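Local coordinates for protein kynurenine formamidase (Bacillus anthracis, PDB 4CO9) that catalyses the zinc-dependent hydrolysis of N-formyl-L-kynurenine to L-kynurenine and formate, the second step of tryptophan breakdown by the kynurenine pathway, at residues M49-G54 against G201-A206; T53-D58 against H172-V177; K68-L73 against A191-L196; N17-W22 against K118-P123; W8-Q13 against R205-P210. All coordinates share one frame; numbering follows the deposited sequence.

Interaction 1: residues M49-G54 against G201-A206; sequences MSIHTG and GSPVRA. With ZN (zinc ion), chain P.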
# COMPACT_ATOMS: atom_id res chain seq x y z
N MET C 49 1.05 5.65 -13.44
CA MET C 49 2.21 6.20 -12.76
C MET C 49 3.48 5.38 -12.97
O MET C 49 3.41 4.19 -13.30
CB MET C 49 1.93 6.30 -11.24
CG MET C 49 1.75 4.95 -10.55
SD MET C 49 1.15 5.07 -8.83
CE MET C 49 2.54 5.89 -8.10
N SER C 50 4.63 6.03 -12.80
CA SER C 50 5.88 5.32 -12.60
C SER C 50 5.85 4.68 -11.23
O SER C 50 5.33 5.26 -10.29
CB SER C 50 7.09 6.24 -12.68
OG SER C 50 8.28 5.54 -12.30
N ILE C 51 6.45 3.50 -11.12
CA ILE C 51 6.68 2.81 -9.85
C ILE C 51 7.41 3.72 -8.83
O ILE C 51 7.10 3.73 -7.61
CB ILE C 51 7.48 1.53 -10.14
CG1 ILE C 51 6.57 0.52 -10.89
CG2 ILE C 51 8.04 0.93 -8.86
CD1 ILE C 51 5.40 -0.06 -10.08
N HIS C 52 8.34 4.52 -9.33
CA HIS C 52 9.22 5.31 -8.48
C HIS C 52 8.69 6.73 -8.37
O HIS C 52 9.36 7.70 -8.71
CB HIS C 52 10.64 5.26 -9.04
CG HIS C 52 11.16 3.86 -9.21
ND1 HIS C 52 11.97 3.23 -8.29
CD2 HIS C 52 10.94 2.95 -10.19
CE1 HIS C 52 12.22 2.00 -8.68
NE2 HIS C 52 11.61 1.80 -9.84
N THR C 53 7.46 6.85 -7.88
CA THR C 53 6.81 8.12 -7.68
C THR C 53 6.37 8.17 -6.24
O THR C 53 5.77 7.23 -5.75
CB THR C 53 5.55 8.25 -8.57
OG1 THR C 53 5.93 8.02 -9.92
CG2 THR C 53 4.90 9.63 -8.46
N GLY C 54 6.63 9.29 -5.58
CA GLY C 54 6.24 9.46 -4.20
C GLY C 54 6.97 8.48 -3.33
O GLY C 54 8.05 7.99 -3.68
N GLY C 201 9.46 -2.40 -8.20
CA GLY C 201 9.26 -1.65 -6.96
C GLY C 201 7.78 -1.40 -6.78
O GLY C 201 6.97 -1.90 -7.57
N SER C 202 7.41 -0.65 -5.75
CA SER C 202 6.00 -0.37 -5.51
C SER C 202 5.83 0.91 -4.74
O SER C 202 6.56 1.16 -3.79
CB SER C 202 5.35 -1.48 -4.68
OG SER C 202 3.99 -1.20 -4.44
N PRO C 203 4.85 1.74 -5.14
CA PRO C 203 4.45 2.77 -4.18
C PRO C 203 3.91 2.11 -2.92
O PRO C 203 3.40 0.98 -2.97
CB PRO C 203 3.33 3.54 -4.90
CG PRO C 203 2.91 2.69 -6.02
CD PRO C 203 4.04 1.75 -6.36
N VAL C 204 4.05 2.81 -1.80
CA VAL C 204 3.60 2.32 -0.51
C VAL C 204 2.96 3.46 0.26
O VAL C 204 3.18 4.64 -0.04
CB VAL C 204 4.75 1.75 0.34
CG1 VAL C 204 5.49 0.65 -0.41
CG2 VAL C 204 5.72 2.84 0.78
N ARG C 205 2.14 3.09 1.24
CA ARG C 205 1.70 4.05 2.24
C ARG C 205 2.55 3.80 3.47
O ARG C 205 2.34 2.81 4.18
CB ARG C 205 0.22 3.90 2.58
CG ARG C 205 -0.32 5.03 3.46
CD ARG C 205 -0.35 6.33 2.69
NE ARG C 205 -0.92 7.45 3.43
CZ ARG C 205 -2.22 7.71 3.56
NH1 ARG C 205 -3.14 6.90 3.06
NH2 ARG C 205 -2.59 8.77 4.24
N ALA C 206 3.55 4.64 3.66
CA ALA C 206 4.39 4.55 4.83
C ALA C 206 3.78 5.35 5.96
O ALA C 206 3.46 6.53 5.80
CB ALA C 206 5.79 5.05 4.52
ZN ZN P . 13.01 3.90 -6.48
O HOH W 1 14.88 4.08 -7.32
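Ile51 and Ser202 bring their CA atoms within 5.4 Å of each other just after strand 44-50 ends, and no hydrogen bond ties residues 49-54 to strand 201-203, so the contact rests on packing. Met49 sends CG into the crowded position between backbone N and carbonyl carbon (chi1 65°), and its chain, bent at chi3, ends with CE 3.8 Å from CG of Pro203. Ile51 packs against the strand too, with its CD1 3.5 Å from Gly201 O, a carbonyl oxygen that the contact buries and that has no polar partner in the model. The loop carrying Ile51 opens the HxGTHxDxPxH signature of the cyclase family: His52 is its first histidine and binds a zinc ion through ND1 at 2.2 Å, while its NE2 is hydrogen-bonded to Asp200, the residue preceding Gly201. An ST turn shapes this loop, Ser50 OG accepting from His52 N at 3.1 Å. Thr53 OG1 donates to Ser50 O at 2.8 Å from above the carbonyl plane. His52 itself is the centre of an inverse gamma turn. At the other end of the contact, Met49 pairs in an antiparallel ladder with a strand of the second subunit.

Interaction 2: residues T53-D58 against H172-V177; sequences TGTHID and HILENV. With ZN (zinc ion), chain P; ZN (zinc ion), chain O.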
# COMPACT_ATOMS: atom_id res chain seq x y z
N THR C 53 7.46 6.85 -7.88
CA THR C 53 6.81 8.12 -7.68
C THR C 53 6.37 8.17 -6.24
O THR C 53 5.77 7.23 -5.75
CB THR C 53 5.55 8.25 -8.57
OG1 THR C 53 5.93 8.02 -9.92
CG2 THR C 53 4.90 9.63 -8.46
N GLY C 54 6.63 9.29 -5.58
CA GLY C 54 6.24 9.46 -4.20
C GLY C 54 6.97 8.48 -3.33
O GLY C 54 8.05 7.99 -3.68
N THR C 55 6.37 8.17 -2.19
CA THR C 55 6.96 7.26 -1.23
C THR C 55 6.83 5.85 -1.78
O THR C 55 5.73 5.40 -2.11
CB THR C 55 6.23 7.40 0.12
OG1 THR C 55 6.24 8.78 0.49
CG2 THR C 55 6.93 6.59 1.19
N HIS C 56 7.95 5.14 -1.90
CA HIS C 56 7.93 3.84 -2.54
C HIS C 56 9.14 3.01 -2.15
O HIS C 56 10.12 3.53 -1.60
CB HIS C 56 7.90 4.02 -4.06
CG HIS C 56 9.19 4.52 -4.62
ND1 HIS C 56 9.52 5.86 -4.62
CD2 HIS C 56 10.23 3.87 -5.17
CE1 HIS C 56 10.70 6.01 -5.19
NE2 HIS C 56 11.16 4.82 -5.53
N ILE C 57 9.07 1.72 -2.47
CA ILE C 57 10.17 0.81 -2.23
C ILE C 57 10.71 0.29 -3.56
O ILE C 57 9.96 0.15 -4.53
CB ILE C 57 9.77 -0.36 -1.28
CG1 ILE C 57 8.70 -1.28 -1.90
CG2 ILE C 57 9.30 0.20 0.04
CD1 ILE C 57 9.27 -2.50 -2.62
N ASP C 58 12.01 0.01 -3.59
CA ASP C 58 12.68 -0.58 -4.74
C ASP C 58 12.82 -2.09 -4.57
O ASP C 58 13.17 -2.56 -3.48
CB ASP C 58 14.10 -0.05 -4.89
CG ASP C 58 14.17 1.40 -5.23
OD1 ASP C 58 13.16 2.02 -5.62
OD2 ASP C 58 15.29 1.95 -5.10
N HIS C 172 16.87 -3.70 2.49
CA HIS C 172 15.84 -3.24 1.59
C HIS C 172 15.78 -1.73 1.59
O HIS C 172 16.32 -1.10 2.48
CB HIS C 172 14.53 -3.87 2.00
CG HIS C 172 14.53 -5.36 1.87
ND1 HIS C 172 13.64 -6.03 1.07
CD2 HIS C 172 15.33 -6.30 2.42
CE1 HIS C 172 13.88 -7.33 1.14
NE2 HIS C 172 14.90 -7.52 1.95
N ILE C 173 15.12 -1.16 0.59
CA ILE C 173 15.21 0.27 0.30
C ILE C 173 13.84 0.92 0.21
O ILE C 173 12.98 0.47 -0.55
CB ILE C 173 15.96 0.52 -1.03
CG1 ILE C 173 17.40 0.03 -0.91
CG2 ILE C 173 15.94 2.01 -1.40
CD1 ILE C 173 18.15 -0.03 -2.22
N LEU C 174 13.68 2.01 0.96
CA LEU C 174 12.48 2.82 0.98
C LEU C 174 12.88 4.26 0.69
O LEU C 174 13.78 4.79 1.34
CB LEU C 174 11.83 2.69 2.36
CG LEU C 174 10.73 3.65 2.78
CD1 LEU C 174 9.54 3.56 1.83
CD2 LEU C 174 10.31 3.35 4.21
N GLU C 175 12.24 4.88 -0.29
CA GLU C 175 12.60 6.22 -0.74
C GLU C 175 11.43 7.19 -0.65
O GLU C 175 10.26 6.78 -0.64
CB GLU C 175 13.13 6.16 -2.18
CG GLU C 175 14.52 5.53 -2.26
CD GLU C 175 14.88 4.99 -3.63
OE1 GLU C 175 13.97 4.75 -4.46
OE2 GLU C 175 16.11 4.80 -3.87
N ASN C 176 11.76 8.48 -0.53
CA ASN C 176 10.77 9.56 -0.46
C ASN C 176 9.83 9.53 0.75
O ASN C 176 8.67 9.93 0.64
CB ASN C 176 9.95 9.65 -1.76
CG ASN C 176 10.71 10.30 -2.90
OD1 ASN C 176 11.60 11.12 -2.69
ND2 ASN C 176 10.35 9.95 -4.12
N VAL C 177 10.31 9.07 1.89
CA VAL C 177 9.52 9.28 3.11
C VAL C 177 9.54 10.76 3.48
O VAL C 177 10.42 11.49 3.04
CB VAL C 177 9.96 8.40 4.31
CG1 VAL C 177 9.59 6.95 4.08
CG2 VAL C 177 11.45 8.55 4.61
ZN ZN P . 13.01 3.90 -6.48
ZN ZN O . 16.01 3.71 -5.68
O HOH W 2 12.86 -2.35 -0.84
O HOH W 1 14.88 4.08 -7.32
O HOH W 3 16.95 5.80 -6.77
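His56 and Glu175 form an antiparallel hydrogen-bonded pair, with Glu175 N to His56 O at 2.8 Å and almost straight (178°), and His56 N to Glu175 O completing it. Ile57 and Leu174 follow as a non-hydrogen-bonded pair whose side chains lie on the opposite face of the sheet. The axes of strands 56-58 and 172-175 approach to 4.8 Å at their closest. On the face of His56, Asp58 and Glu175 the two strands build most of the binuclear zinc site. His56 NE2 binds one zinc ion, and Asp58 bridges the pair of metals, OD1 on the first at 2.1 Å and OD2 on the second at 2.0 Å. Glu175 holds the second zinc with both oxygens, OE2 at 2.1 Å, while OE1 also reaches the first. The two carboxylates cross at about a right angle, their planes 82° apart, and a water joins the metals. His52 is the remaining protein ligand of the first zinc and His163 of the second, which also binds another water. The rotation of the His56 ring is set by its two nitrogens: NE2 on zinc and ND1 donating to Gly54 O at 2.8 Å in the ring plane. Asn176 ND2 reaches the same oxygen from the other face of its carbonyl plane at 3.1 Å. Thr55 OG1 donates to Asn176 O at 2.7 Å. On the reverse face, Ile57 CG2 packs against Leu174 CD1. Strand 172-175 is flanked by strand 144-147, strand 56-58 is bordered by 201-203, and helix 161-168 packs on Ile173.

Interaction 3: residues K68-L73 against A191-L196; sequences KKVLDL and ALPLAL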
# COMPACT_ATOMS: atom_id res chain seq x y z
N LYS C 68 15.20 -10.09 -7.50
CA LYS C 68 13.83 -10.34 -7.07
C LYS C 68 12.87 -9.26 -7.55
O LYS C 68 13.21 -8.07 -7.59
CB LYS C 68 13.72 -10.40 -5.55
CG LYS C 68 14.22 -11.69 -4.90
CD LYS C 68 13.83 -11.67 -3.41
CE LYS C 68 14.18 -12.95 -2.69
N LYS C 69 11.66 -9.69 -7.89
CA LYS C 69 10.55 -8.79 -8.17
C LYS C 69 9.81 -8.52 -6.87
O LYS C 69 10.03 -9.20 -5.87
CB LYS C 69 9.57 -9.42 -9.16
CG LYS C 69 10.19 -10.03 -10.41
CD LYS C 69 10.82 -8.99 -11.30
CE LYS C 69 10.86 -9.42 -12.76
NZ LYS C 69 11.75 -10.59 -12.97
N VAL C 70 8.90 -7.55 -6.89
CA VAL C 70 8.26 -7.07 -5.67
C VAL C 70 7.60 -8.19 -4.86
O VAL C 70 7.79 -8.25 -3.65
CB VAL C 70 7.23 -5.97 -5.97
CG1 VAL C 70 6.28 -5.77 -4.79
CG2 VAL C 70 7.94 -4.67 -6.28
N LEU C 71 6.83 -9.04 -5.50
CA LEU C 71 6.07 -10.04 -4.77
C LEU C 71 6.98 -11.08 -4.10
O LEU C 71 6.57 -11.73 -3.14
CB LEU C 71 5.04 -10.72 -5.68
CG LEU C 71 4.04 -11.69 -5.03
CD1 LEU C 71 3.28 -11.05 -3.88
CD2 LEU C 71 3.07 -12.21 -6.08
N ASP C 72 8.22 -11.22 -4.60
CA ASP C 72 9.21 -12.13 -4.00
C ASP C 72 9.77 -11.57 -2.69
O ASP C 72 10.44 -12.28 -1.94
CB ASP C 72 10.40 -12.36 -4.94
CG ASP C 72 10.01 -12.90 -6.31
OD1 ASP C 72 9.07 -13.71 -6.38
OD2 ASP C 72 10.65 -12.50 -7.34
N LEU C 73 9.56 -10.28 -2.43
CA LEU C 73 10.14 -9.67 -1.24
C LEU C 73 9.39 -10.08 0.04
O LEU C 73 8.16 -10.20 0.06
CB LEU C 73 10.15 -8.14 -1.37
CG LEU C 73 10.96 -7.58 -2.55
CD1 LEU C 73 10.64 -6.10 -2.72
CD2 LEU C 73 12.44 -7.77 -2.34
N ALA C 191 5.29 -0.04 5.83
CA ALA C 191 5.57 0.47 4.49
C ALA C 191 5.52 -0.64 3.45
O ALA C 191 6.53 -0.99 2.84
CB ALA C 191 6.92 1.17 4.48
N LEU C 192 4.34 -1.21 3.26
CA LEU C 192 4.19 -2.47 2.54
C LEU C 192 4.07 -2.27 1.03
O LEU C 192 3.26 -1.46 0.59
CB LEU C 192 2.95 -3.22 3.03
CG LEU C 192 3.09 -3.94 4.37
CD1 LEU C 192 1.72 -4.13 5.00
CD2 LEU C 192 3.78 -5.28 4.19
N PRO C 193 4.84 -3.03 0.24
CA PRO C 193 4.62 -2.99 -1.21
C PRO C 193 3.31 -3.65 -1.59
O PRO C 193 2.85 -4.57 -0.91
CB PRO C 193 5.78 -3.79 -1.79
CG PRO C 193 6.38 -4.56 -0.68
CD PRO C 193 5.90 -3.98 0.63
N LEU C 194 2.72 -3.17 -2.68
CA LEU C 194 1.61 -3.86 -3.30
C LEU C 194 2.10 -5.23 -3.79
O LEU C 194 3.29 -5.43 -4.00
CB LEU C 194 1.06 -3.03 -4.46
CG LEU C 194 0.50 -1.65 -4.10
CD1 LEU C 194 0.01 -0.95 -5.36
CD2 LEU C 194 -0.65 -1.77 -3.10
N ALA C 195 1.17 -6.16 -3.96
CA ALA C 195 1.52 -7.53 -4.32
C ALA C 195 1.83 -7.68 -5.82
O ALA C 195 1.21 -8.47 -6.51
CB ALA C 195 0.39 -8.47 -3.91
N LEU C 196 2.82 -6.93 -6.30
CA LEU C 196 3.09 -6.85 -7.74
C LEU C 196 4.02 -7.97 -8.18
O LEU C 196 5.19 -7.96 -7.83
CB LEU C 196 3.71 -5.50 -8.07
CG LEU C 196 2.76 -4.32 -7.94
CD1 LEU C 196 3.51 -3.01 -7.74
CD2 LEU C 196 1.85 -4.25 -9.15
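Val70 points its side chain into the 191-196 loop, and each of its carbons has its own neighbour there or close by. CB lies 3.4 Å from the carbonyl oxygen of Leu196 and is also near Leu196 CB. From it CG1 extends anti to the backbone N (chi1 163°), which takes it between two residues of the loop: it packs 3.6 Å from Pro193 CB and comes close to the carbonyl oxygen of Leu194. The other branch, CG2, turns to Gly201 O, just beyond the loop. The same Leu196 oxygen that borders Val70 CB accepts a weak hydrogen bond from Leu71 N, 3.0 Å long but bent to 130° at the hydrogen. Leu71 adds an apolar contact, CD1 3.9 Å from Ala195 CB. Ala195 is the centre of an inverse gamma turn, which bends the loop just before Leu196. The 68-73 side is a short 3-10 turn over residues 70-72, where OD2 of Asp72 accepts from Lys69 N at 3.0 Å, and Asp72 N bonds to Lys69 O. This is loop-to-loop packing close to the active site: the Val70 side chain is about 8 Å from those of Asp58 and of His62, the probable proton donor/acceptor. Pro193 and Leu73 both touch Ile57 of strand 56-58, Leu73 also meets His172 of strand 172-175, and Pro193 and Leu196 lie on Ser202 of strand 201-203.

Interaction 4: residues N17-W22 against K118-P123; sequences NDIATW and KANEFP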
# COMPACT_ATOMS: atom_id res chain seq x y z
N ASN C 17 -1.57 14.77 -9.52
CA ASN C 17 -1.00 15.15 -10.80
C ASN C 17 0.13 16.17 -10.70
O ASN C 17 0.86 16.33 -11.67
CB ASN C 17 -2.09 15.63 -11.76
CG ASN C 17 -3.05 14.52 -12.19
OD1 ASN C 17 -3.01 13.40 -11.71
ND2 ASN C 17 -3.95 14.86 -13.10
N ASP C 18 0.28 16.84 -9.56
CA ASP C 18 1.37 17.79 -9.36
C ASP C 18 2.67 17.19 -8.83
O ASP C 18 3.67 17.90 -8.73
CB ASP C 18 0.92 18.90 -8.39
CG ASP C 18 -0.28 19.69 -8.92
OD1 ASP C 18 -0.38 19.87 -10.14
OD2 ASP C 18 -1.10 20.12 -8.09
N ILE C 19 2.67 15.92 -8.44
CA ILE C 19 3.87 15.32 -7.87
C ILE C 19 4.98 15.22 -8.91
O ILE C 19 4.71 15.04 -10.09
CB ILE C 19 3.59 13.95 -7.23
CG1 ILE C 19 4.73 13.59 -6.25
CG2 ILE C 19 3.40 12.87 -8.28
CD1 ILE C 19 4.46 12.37 -5.41
N ALA C 20 6.21 15.37 -8.46
CA ALA C 20 7.38 15.23 -9.31
C ALA C 20 7.63 13.77 -9.68
O ALA C 20 7.13 12.85 -9.02
CB ALA C 20 8.60 15.80 -8.62
N THR C 21 8.38 13.58 -10.75
CA THR C 21 8.87 12.27 -11.15
C THR C 21 10.33 12.39 -11.58
O THR C 21 10.82 13.50 -11.79
CB THR C 21 8.06 11.71 -12.34
OG1 THR C 21 8.16 12.60 -13.45
CG2 THR C 21 6.59 11.53 -11.98
N TRP C 22 11.00 11.27 -11.76
CA TRP C 22 12.33 11.28 -12.38
C TRP C 22 12.19 11.95 -13.75
O TRP C 22 11.18 11.76 -14.40
CB TRP C 22 12.88 9.86 -12.51
CG TRP C 22 13.47 9.35 -11.22
CD1 TRP C 22 12.80 8.84 -10.16
CD2 TRP C 22 14.85 9.32 -10.85
NE1 TRP C 22 13.67 8.49 -9.15
CE2 TRP C 22 14.94 8.77 -9.56
CE3 TRP C 22 16.02 9.71 -11.50
CZ2 TRP C 22 16.16 8.61 -8.88
CZ3 TRP C 22 17.24 9.54 -10.83
CH2 TRP C 22 17.30 8.99 -9.54
N LYS C 118 10.30 18.79 -1.02
CA LYS C 118 9.28 19.34 -1.92
C LYS C 118 8.81 18.27 -2.90
O LYS C 118 9.46 18.03 -3.93
CB LYS C 118 9.83 20.55 -2.67
CG LYS C 118 10.22 21.69 -1.74
CD LYS C 118 10.89 22.84 -2.47
CE LYS C 118 12.37 22.52 -2.68
NZ LYS C 118 13.11 23.69 -3.22
N ALA C 119 7.69 17.63 -2.58
CA ALA C 119 7.22 16.45 -3.33
C ALA C 119 6.90 16.78 -4.80
O ALA C 119 6.94 15.90 -5.66
CB ALA C 119 6.00 15.83 -2.66
N ASN C 120 6.58 18.04 -5.06
CA ASN C 120 6.15 18.47 -6.39
C ASN C 120 7.30 19.03 -7.24
O ASN C 120 7.07 19.51 -8.34
CB ASN C 120 4.98 19.45 -6.27
CG ASN C 120 3.73 18.82 -5.61
OD1 ASN C 120 3.65 17.60 -5.41
ND2 ASN C 120 2.74 19.65 -5.29
N GLU C 121 8.53 18.93 -6.74
CA GLU C 121 9.72 19.24 -7.53
C GLU C 121 10.72 18.09 -7.44
O GLU C 121 10.86 17.48 -6.39
CB GLU C 121 10.40 20.50 -7.02
CG GLU C 121 9.50 21.73 -7.04
CD GLU C 121 10.20 22.97 -6.49
OE1 GLU C 121 11.45 22.97 -6.43
OE2 GLU C 121 9.49 23.92 -6.10
N PHE C 122 11.41 17.81 -8.54
CA PHE C 122 12.48 16.84 -8.49
C PHE C 122 13.79 17.57 -8.18
O PHE C 122 14.10 18.56 -8.83
CB PHE C 122 12.58 16.08 -9.81
CG PHE C 122 13.34 14.80 -9.68
CD1 PHE C 122 12.75 13.70 -9.08
CD2 PHE C 122 14.66 14.70 -10.11
CE1 PHE C 122 13.45 12.52 -8.94
CE2 PHE C 122 15.37 13.52 -9.98
CZ PHE C 122 14.77 12.43 -9.39
N PRO C 123 14.54 17.10 -7.17
CA PRO C 123 15.78 17.81 -6.80
C PRO C 123 16.89 17.74 -7.85
O PRO C 123 16.91 16.84 -8.67
CB PRO C 123 16.23 17.10 -5.53
CG PRO C 123 15.69 15.71 -5.66
CD PRO C 123 14.38 15.86 -6.40
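Trp22 and Phe122 supply the aromatic part of this contact: the edge of Phe122 is turned toward the face of Trp22, with ring planes 53° apart and Phe122 CZ 3.4 Å above the centre of the indole. Phe122 CG stands anti to the backbone N (chi1 -161°). Trp22 CA in turn makes a CH-pi contact over one face of the Phe122 ring, 4.1 Å from its centroid, and Pro123 CD covers the opposite face. Apolar packing continues along the loop, where Ala20 CB lies 4.2 Å from Phe122 CB and Ile19 CG1 is 4.4 Å from Ala119 CB. One hydrogen bond joins the segments: Ala20 N donates to Ala119 O at 2.9 Å, nearly straight (169°), in the carbonyl plane on a lone pair. Ala119 and Asn120 are the central residues of a type I beta turn from Lys118 to Glu121, closed by Glu121 N to Lys118 O. Asn120, third residue of the turn, brings CB 3.2 Å from Asp18 O. With a single backbone bond and mostly carbon contacts, the chemistry implies that shape fit carries the contact. Phe122 thus backs one face of Trp22, a substrate-binding residue whose side chain is about 5 Å from a zinc ion.

Interaction 5: residues W8-Q13 against R205-P210; sequences WIDISQ and RAVIRP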
# COMPACT_ATOMS: atom_id res chain seq x y z
N TRP C 8 -1.22 6.35 14.42
CA TRP C 8 -0.35 6.24 13.27
C TRP C 8 -0.18 7.62 12.64
O TRP C 8 -1.13 8.38 12.57
CB TRP C 8 -0.92 5.25 12.26
CG TRP C 8 -0.92 3.90 12.80
CD1 TRP C 8 -1.94 3.26 13.43
CD2 TRP C 8 0.20 3.02 12.85
NE1 TRP C 8 -1.53 2.02 13.87
CE2 TRP C 8 -0.21 1.85 13.53
CE3 TRP C 8 1.53 3.11 12.41
CZ2 TRP C 8 0.63 0.78 13.74
CZ3 TRP C 8 2.37 2.04 12.61
CH2 TRP C 8 1.91 0.89 13.28
N ILE C 9 1.04 7.92 12.22
CA ILE C 9 1.39 9.18 11.57
C ILE C 9 1.78 8.91 10.12
O ILE C 9 2.63 8.08 9.85
CB ILE C 9 2.59 9.84 12.27
CG1 ILE C 9 2.26 10.11 13.74
CG2 ILE C 9 2.99 11.15 11.59
CD1 ILE C 9 3.50 10.33 14.59
N ASP C 10 1.17 9.66 9.20
CA ASP C 10 1.47 9.54 7.77
C ASP C 10 2.84 10.13 7.47
O ASP C 10 3.12 11.28 7.81
CB ASP C 10 0.38 10.30 6.99
CG ASP C 10 0.39 10.00 5.50
OD1 ASP C 10 1.20 9.17 5.03
OD2 ASP C 10 -0.45 10.61 4.79
N ILE C 11 3.72 9.33 6.85
CA ILE C 11 5.00 9.84 6.37
C ILE C 11 5.16 9.62 4.86
O ILE C 11 6.28 9.45 4.36
CB ILE C 11 6.20 9.26 7.16
CG1 ILE C 11 6.24 7.73 7.10
CG2 ILE C 11 6.12 9.74 8.60
CD1 ILE C 11 7.60 7.15 7.45
N SER C 12 4.03 9.63 4.15
CA SER C 12 4.00 9.44 2.71
C SER C 12 3.76 10.77 1.98
O SER C 12 3.11 11.66 2.51
CB SER C 12 2.90 8.47 2.32
OG SER C 12 3.02 7.24 3.01
N GLN C 13 4.30 10.88 0.77
CA GLN C 13 4.04 12.03 -0.09
C GLN C 13 2.67 11.92 -0.75
O GLN C 13 2.33 10.87 -1.29
CB GLN C 13 5.13 12.14 -1.16
CG GLN C 13 6.51 12.46 -0.63
CD GLN C 13 7.55 12.66 -1.71
OE1 GLN C 13 7.36 12.26 -2.85
NE2 GLN C 13 8.66 13.30 -1.35
N ARG C 205 2.14 3.09 1.24
CA ARG C 205 1.70 4.05 2.24
C ARG C 205 2.55 3.80 3.47
O ARG C 205 2.34 2.81 4.18
CB ARG C 205 0.22 3.90 2.58
CG ARG C 205 -0.32 5.03 3.46
CD ARG C 205 -0.35 6.33 2.69
NE ARG C 205 -0.92 7.45 3.43
CZ ARG C 205 -2.22 7.71 3.56
NH1 ARG C 205 -3.14 6.90 3.06
NH2 ARG C 205 -2.59 8.77 4.24
N ALA C 206 3.55 4.64 3.66
CA ALA C 206 4.39 4.55 4.83
C ALA C 206 3.78 5.35 5.96
O ALA C 206 3.46 6.53 5.80
CB ALA C 206 5.79 5.05 4.52
N VAL C 207 3.60 4.68 7.10
CA VAL C 207 3.14 5.31 8.33
C VAL C 207 3.97 4.82 9.51
O VAL C 207 4.55 3.74 9.46
CB VAL C 207 1.65 5.00 8.61
CG1 VAL C 207 0.77 5.46 7.47
CG2 VAL C 207 1.43 3.51 8.86
N ILE C 208 3.98 5.61 10.58
CA ILE C 208 4.70 5.25 11.81
C ILE C 208 3.88 5.57 13.06
O ILE C 208 3.07 6.50 13.06
CB ILE C 208 6.07 5.98 11.92
CG1 ILE C 208 5.90 7.51 11.85
CG2 ILE C 208 7.01 5.47 10.85
CD1 ILE C 208 7.19 8.29 12.05
N ARG C 209 4.13 4.80 14.12
CA ARG C 209 3.50 5.02 15.41
C ARG C 209 4.60 5.03 16.48
O ARG C 209 5.40 4.09 16.55
CB ARG C 209 2.53 3.89 15.69
CG ARG C 209 1.77 4.02 16.99
CD ARG C 209 0.68 2.97 17.09
NE ARG C 209 1.21 1.63 17.18
CZ ARG C 209 0.45 0.54 17.26
NH1 ARG C 209 -0.87 0.63 17.22
NH2 ARG C 209 1.02 -0.65 17.36
N PRO C 210 4.61 6.06 17.34
CA PRO C 210 5.66 6.13 18.37
C PRO C 210 5.56 4.95 19.33
O PRO C 210 4.46 4.54 19.66
CB PRO C 210 5.41 7.46 19.07
CG PRO C 210 4.14 8.00 18.54
CD PRO C 210 3.71 7.23 17.35
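Ile9 and Ile208 are a hydrogen-bonded pair in an antiparallel ladder that lays the first strand of the chain, 9-10, beside the last, 207-210, at one border of the main sheet. Its backbone bonds are Ile9 N to Ile208 O at 2.6 Å, Ile208 N to Ile9 O, and Ile11 N to Ala206 O just past the strand. Ser12 OG donates to that same Ala206 oxygen at 2.9 Å, from the face of its plane opposite Ile11 N. The charged contact lies beside Asp10 and Val207: Arg205 grips Asp10 side-on, NE to OD1 at 3.2 Å and NH2 to OD2 at 2.9 Å, with both oxygens approached from above the carboxylate plane, which stands 59° from the guanidinium. The remaining nitrogen, NH1, bonds to Pro193 O of the second subunit, so the same arginine links strand border and dimer interface. Asp10 OD1 also accepts from Ser12 N, closing an Asx turn from the face opposite Arg205 NE. Among apolar contacts, Ile11 CD1 packs 3.8 Å from Ile208 CG2 where the two side chains cross at about a right angle, and Ile9 CD1 touches Pro210 CD. Arg209 CB makes a CH-pi contact over a face of the Trp8 six-membered ring, 3.6 Å from its centroid. Farther along the same side chain, Trp8 CZ2 sits over the centre of the Arg209 guanidinium, 3.5 Å above its plane.

Overall arrangement
Interactions 1, 2 and 5 reach the main mixed sheet, interaction 1 through 201-203 only. Strands 9-10 and 207-210 of interaction 5 lie at one border; 172-175, 56-58 and then 201-203 lead to the other. Interactions 1 and 2, with centres 6 Å apart, share Thr53, Gly54 and a zinc ion, so the zinc site sits where they meet at that border. The centre of interaction 3 is 11 and 12 Å from those of interactions 1 and 2; interaction 4 brings the substrate-binding Trp22 beside His52. Interaction 5 joins the chain termini, enclosing interactions 2, 3 and 4 in sequence; interaction 1 shares its Arg205 and Ala206. Interactions 1, 3 and 5 reach the second subunit.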